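Local coordinates for nitrogenase iron-molybdenum cofactor biosynthesis protein NifB (Methanothermobacter thermautotrophicus, PDB 7JMA), which probably carries out the radical SAM-dependent carbide insertion that fuses two [4Fe-4S] clusters into the [8Fe-9S-C] precursor of the nitrogenase cofactor, at residues 89-94 and 117-122; 140-145 and 207-212. All blocks are in the same frame, centred on the assembly; numbering follows the deposited sequence.

Both contacts lie at the C-terminal ends of neighbouring parallel strands, 113-118 and 137-141, of the radical SAM sheet. Their centres are about 17 Å apart, yet the segments 117-122 and 140-145 meet directly: Thr118 O lies 3.1 Å from Thr141 N, a probable hydrogen bond. Val140 CG1 packs 4.0 Å from Asn119 O. Each contact comes close to a cysteine that binds [4Fe-4S] cluster #2 in this protein, a site empty here: the side chain of Asn119 is about 4 Å from that of Cys38, and that of Asn143 about 4 Å from that of Cys42. Interaction 1 is buried and joins a hydrogen-bonded carboxylate to a leucine pair; interaction 2 is largely apolar and partly buried.

Interaction 1 of 2, residues 89-94 and 117-122; sequences PGDALA and STNGLL
The carboxylate of Asp91 reaches across to Thr118 and Asn119 where two loops leave the C-terminal ends of parallel strands 83-86 and 113-118 in the radical SAM sheet. With CG anti to the backbone N (chi1 -169°), Asp91 presents both oxygens to the other segment. OD1 receives Asn119 N at 2.7 Å with an N-H...O angle of 160°, on the syn side of the carboxylate. Thr118 OG1 is 3.0 Å from both OD1 and OD2 of Asp91. The same OG1 accepts from Gly120 N, closing an ST turn. OD2 also accepts from Leu93 N, met from above the carboxylate plane, to form an Asx turn. The Asn119 amide stacks against the carboxylate with planes 15° apart, while its OD1 takes Leu121 N in a second Asx turn and its ND2 bonds to Asn39 OD1. The side chain of Asn119 is about 4 Å from that of Cys38, a ligand of [4Fe-4S] cluster #2, which is not bound here. On the apolar flank Leu93 CB meets Leu122 CB at 3.8 Å, and Leu122 CD1 reaches Leu93 O. Two waters bridge the segments. One accepts from Ala92 N and lies 2.7 Å from Ser117 O; the other donates to Asp91 OD2 and Asn119 OD1 and accepts from Leu122 N at 3.1 Å.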
loop_
_atom_site.group_PDB
_atom_site.type_symbol
_atom_site.label_atom_id
_atom_site.label_comp_id
_atom_site.label_asym_id
_atom_site.label_seq_id
_atom_site.Cartn_x
_atom_site.Cartn_y
_atom_site.Cartn_z
ATOM N N PRO A 89 -11.394 2.854 -3.379
ATOM C CA PRO A 89 -11.335 1.490 -3.914
ATOM C C PRO A 89 -10.195 1.211 -4.893
ATOM O O PRO A 89 -9.868 0.043 -5.122
ATOM C CB PRO A 89 -12.670 1.348 -4.650
ATOM C CG PRO A 89 -13.508 2.503 -4.212
ATOM C CD PRO A 89 -12.585 3.588 -3.839
ATOM N N GLY A 90 -9.619 2.265 -5.454
ATOM C CA GLY A 90 -8.468 2.184 -6.339
ATOM C C GLY A 90 -7.194 2.460 -5.565
ATOM O O GLY A 90 -7.016 1.974 -4.445
ATOM N N ASP A 91 -6.298 3.236 -6.162
ATOM C CA ASP A 91 -5.084 3.648 -5.458
ATOM C C ASP A 91 -5.235 5.066 -4.938
ATOM O O ASP A 91 -5.486 5.987 -5.709
ATOM C CB ASP A 91 -3.841 3.605 -6.343
ATOM C CG ASP A 91 -2.567 3.767 -5.511
ATOM O OD1 ASP A 91 -2.158 2.772 -4.890
ATOM O OD2 ASP A 91 -2.016 4.880 -5.452
ATOM N N ALA A 92 -4.929 5.257 -3.654
ATOM C CA ALA A 92 -5.113 6.576 -3.058
ATOM C C ALA A 92 -4.354 7.664 -3.815
ATOM O O ALA A 92 -4.869 8.775 -3.985
ATOM C CB ALA A 92 -4.666 6.543 -1.598
ATOM N N LEU A 93 -3.117 7.381 -4.263
ATOM C CA LEU A 93 -2.304 8.443 -4.865
ATOM C C LEU A 93 -2.763 8.847 -6.258
ATOM O O LEU A 93 -2.363 9.911 -6.754
ATOM C CB LEU A 93 -0.837 8.018 -4.940
ATOM C CG LEU A 93 -0.102 7.797 -3.620
ATOM C CD1 LEU A 93 1.344 7.388 -3.887
ATOM C CD2 LEU A 93 -0.181 9.062 -2.748
ATOM N N ALA A 94 -3.576 8.030 -6.906
ATOM C CA ALA A 94 -3.995 8.263 -8.283
ATOM C C ALA A 94 -5.243 9.128 -8.383
ATOM O O ALA A 94 -5.852 9.210 -9.464
ATOM C CB ALA A 94 -4.225 6.910 -8.963
ATOM N N SER A 117 -3.010 3.733 2.068
ATOM C CA SER A 117 -2.379 2.587 1.441
ATOM C C SER A 117 -2.213 2.901 -0.032
ATOM O O SER A 117 -3.028 3.620 -0.616
ATOM C CB SER A 117 -3.198 1.295 1.629
ATOM O OG SER A 117 -3.472 1.062 3.001
ATOM N N THR A 118 -1.139 2.371 -0.620
ATOM C CA THR A 118 -0.870 2.630 -2.027
ATOM C C THR A 118 -0.017 1.494 -2.585
ATOM O O THR A 118 0.685 0.805 -1.840
ATOM C CB THR A 118 -0.166 3.980 -2.194
ATOM O OG1 THR A 118 0.161 4.182 -3.566
ATOM C CG2 THR A 118 1.153 3.995 -1.386
ATOM N N ASN A 119 -0.086 1.301 -3.912
ATOM C CA ASN A 119 0.919 0.450 -4.533
ATOM C C ASN A 119 2.290 1.137 -4.626
ATOM O O ASN A 119 3.276 0.481 -4.987
ATOM C CB ASN A 119 0.418 -0.016 -5.907
ATOM C CG ASN A 119 0.065 1.134 -6.824
ATOM O OD1 ASN A 119 0.855 2.065 -6.984
ATOM N ND2 ASN A 119 -1.100 1.038 -7.505
ATOM N N GLY A 120 2.381 2.434 -4.324
ATOM C CA GLY A 120 3.654 3.134 -4.359
ATOM C C GLY A 120 4.099 3.686 -5.702
ATOM O O GLY A 120 5.128 4.375 -5.760
ATOM N N LEU A 121 3.360 3.432 -6.792
ATOM C CA LEU A 121 3.836 3.884 -8.094
ATOM C C LEU A 121 4.074 5.391 -8.122
ATOM O O LEU A 121 5.062 5.859 -8.699
ATOM C CB LEU A 121 2.832 3.498 -9.189
ATOM C CG LEU A 121 3.272 3.894 -10.599
ATOM C CD1 LEU A 121 4.532 3.164 -11.076
ATOM C CD2 LEU A 121 2.105 3.602 -11.576
ATOM N N LEU A 122 3.188 6.166 -7.498
ATOM C CA LEU A 122 3.279 7.626 -7.520
ATOM C C LEU A 122 3.998 8.190 -6.306
ATOM O O LEU A 122 4.001 9.416 -6.120
ATOM C CB LEU A 122 1.881 8.244 -7.603
ATOM C CG LEU A 122 1.232 7.976 -8.954
ATOM C CD1 LEU A 122 -0.246 8.335 -8.916
ATOM C CD2 LEU A 122 1.971 8.779 -10.014
HETATM O O HOH W 1 -5.180 2.939 -2.099
HETATM O O HOH W 2 0.432 4.888 -6.900
#

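Interaction 2 of 2, residues 140-145 and 207-212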
loop_
_atom_site.group_PDB
_atom_site.type_symbol
_atom_site.label_atom_id
_atom_site.label_comp_id
_atom_site.label_asym_id
_atom_site.label_seq_id
_atom_site.Cartn_x
_atom_site.Cartn_y
_atom_site.Cartn_z
ATOM N N VAL A 140 2.466 0.269 1.888
ATOM C CA VAL A 140 2.868 0.078 0.493
ATOM C C VAL A 140 2.800 -1.412 0.191
ATOM O O VAL A 140 3.318 -2.225 0.959
ATOM C CB VAL A 140 4.291 0.615 0.244
ATOM C CG1 VAL A 140 4.646 0.462 -1.248
ATOM C CG2 VAL A 140 4.418 2.083 0.686
ATOM N N THR A 141 2.139 -1.789 -0.909
ATOM C CA THR A 141 2.013 -3.196 -1.243
ATOM C C THR A 141 3.166 -3.570 -2.163
ATOM O O THR A 141 3.263 -3.063 -3.289
ATOM C CB THR A 141 0.656 -3.472 -1.883
ATOM O OG1 THR A 141 -0.356 -3.213 -0.897
ATOM C CG2 THR A 141 0.560 -4.939 -2.313
ATOM N N VAL A 142 4.045 -4.440 -1.675
ATOM C CA VAL A 142 5.239 -4.862 -2.393
ATOM C C VAL A 142 5.178 -6.374 -2.487
ATOM O O VAL A 142 5.335 -7.072 -1.478
ATOM C CB VAL A 142 6.541 -4.435 -1.703
ATOM C CG1 VAL A 142 7.718 -4.927 -2.551
ATOM C CG2 VAL A 142 6.617 -2.919 -1.488
ATOM N N ASN A 143 4.953 -6.890 -3.699
ATOM C CA ASN A 143 4.763 -8.321 -3.880
ATOM C C ASN A 143 5.968 -9.026 -4.476
ATOM O O ASN A 143 5.998 -10.257 -4.479
ATOM C CB ASN A 143 3.526 -8.565 -4.758
ATOM C CG ASN A 143 2.260 -8.078 -4.086
ATOM O OD1 ASN A 143 2.022 -8.381 -2.919
ATOM N ND2 ASN A 143 1.453 -7.299 -4.805
ATOM N N ALA A 144 6.955 -8.280 -4.970
ATOM C CA ALA A 144 8.195 -8.870 -5.455
ATOM C C ALA A 144 9.235 -7.768 -5.580
ATOM O O ALA A 144 8.905 -6.589 -5.725
ATOM C CB ALA A 144 8.002 -9.582 -6.806
ATOM N N VAL A 145 10.500 -8.175 -5.543
ATOM C CA VAL A 145 11.610 -7.298 -5.886
ATOM C C VAL A 145 12.480 -7.874 -6.990
ATOM O O VAL A 145 13.448 -7.229 -7.404
ATOM C CB VAL A 145 12.456 -6.964 -4.641
ATOM C CG1 VAL A 145 11.561 -6.269 -3.636
ATOM C CG2 VAL A 145 13.071 -8.222 -4.041
ATOM N N VAL A 207 11.299 -13.266 1.960
ATOM C CA VAL A 207 12.392 -12.759 2.790
ATOM C C VAL A 207 13.288 -11.815 1.987
ATOM O O VAL A 207 13.897 -10.896 2.551
ATOM C CB VAL A 207 13.200 -13.911 3.418
ATOM C CG1 VAL A 207 12.458 -14.494 4.611
ATOM C CG2 VAL A 207 13.483 -14.988 2.394
ATOM N N ASP A 208 13.389 -12.018 0.668
ATOM C CA ASP A 208 14.100 -11.055 -0.171
ATOM C C ASP A 208 13.396 -9.708 -0.160
ATOM O O ASP A 208 14.045 -8.657 -0.069
ATOM C CB ASP A 208 14.219 -11.567 -1.608
ATOM C CG ASP A 208 14.895 -12.915 -1.695
ATOM O OD1 ASP A 208 15.952 -13.090 -1.054
ATOM O OD2 ASP A 208 14.369 -13.794 -2.413
ATOM N N ILE A 209 12.062 -9.718 -0.273
ATOM C CA ILE A 209 11.302 -8.478 -0.133
ATOM C C ILE A 209 11.644 -7.807 1.187
ATOM O O ILE A 209 11.964 -6.614 1.237
ATOM C CB ILE A 209 9.791 -8.750 -0.235
ATOM C CG1 ILE A 209 9.434 -9.362 -1.590
ATOM C CG2 ILE A 209 9.000 -7.446 -0.053
ATOM C CD1 ILE A 209 7.991 -9.783 -1.663
ATOM N N ALA A 210 11.582 -8.575 2.277
ATOM C CA ALA A 210 11.797 -8.006 3.604
ATOM C C ALA A 210 13.174 -7.368 3.711
ATOM O O ALA A 210 13.310 -6.261 4.240
ATOM C CB ALA A 210 11.614 -9.085 4.670
ATOM N N ARG A 211 14.210 -8.050 3.214
ATOM C CA ARG A 211 15.549 -7.466 3.264
ATOM C C ARG A 211 15.599 -6.158 2.483
ATOM O O ARG A 211 16.174 -5.169 2.953
ATOM C CB ARG A 211 16.580 -8.457 2.723
ATOM C CG ARG A 211 16.852 -9.631 3.636
ATOM C CD ARG A 211 17.960 -10.507 3.075
ATOM N NE ARG A 211 17.822 -11.889 3.520
ATOM C CZ ARG A 211 18.302 -12.354 4.670
ATOM N NH1 ARG A 211 18.961 -11.548 5.495
ATOM N NH2 ARG A 211 18.128 -13.628 4.993
ATOM N N GLU A 212 14.968 -6.124 1.298
ATOM C CA GLU A 212 15.033 -4.930 0.462
ATOM C C GLU A 212 14.272 -3.766 1.086
ATOM O O GLU A 212 14.760 -2.629 1.097
ATOM C CB GLU A 212 14.475 -5.223 -0.931
ATOM C CG GLU A 212 14.729 -4.105 -1.920
ATOM C CD GLU A 212 16.207 -3.751 -2.045
ATOM O OE1 GLU A 212 16.522 -2.542 -2.140
ATOM O OE2 GLU A 212 17.048 -4.680 -2.052
#
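The loop that follows strand 137-141 of the radical SAM sheet packs here against helix 206-216, with Ile209 as the central side chain. Ile209 divides its branches among three loop residues. Its CG2, anti to the backbone N, meets Val142 CG1 at 3.8 Å, the two branched chains lying alongside with their ends pointing opposite ways. The other branch is extended (chi2 174°) and carries CD1 to the Asn143 peptide, 3.5 Å from Asn143 O, while CG1 lies 4.1 Å from Ala144 CA. The side chains of Asn143 and Ala144 both start away from the helix.

In this parallel alpha/beta fold, helix 206-216 comes between strands 190-197 and 220-225, so the contact joins the end of one strand to a helix of a later crossover. Val145 covers the adjoining turn of that helix. Its CG1 sits 4.1 Å from both Ile209 CA and Glu212 CB, and its CG2 faces Asp208 O at 4.1 Å. Glu212 takes part through CB; its chain bends at chi2 (56°), and its OE1 forms a salt bridge with Arg216.

The side chain of Asn143 is about 4 Å from that of Cys42, a ligand of [4Fe-4S] cluster #2, whose site is empty in this model. Its amide is held by Val196 N at OD1 and Tyr154 OH at ND2, and Asn143 O accepts from Asn202 ND2. His205 joins loop and helix, hydrogen-bonding to Val145 N through NE2 and to Asp208 OD2 through ND1.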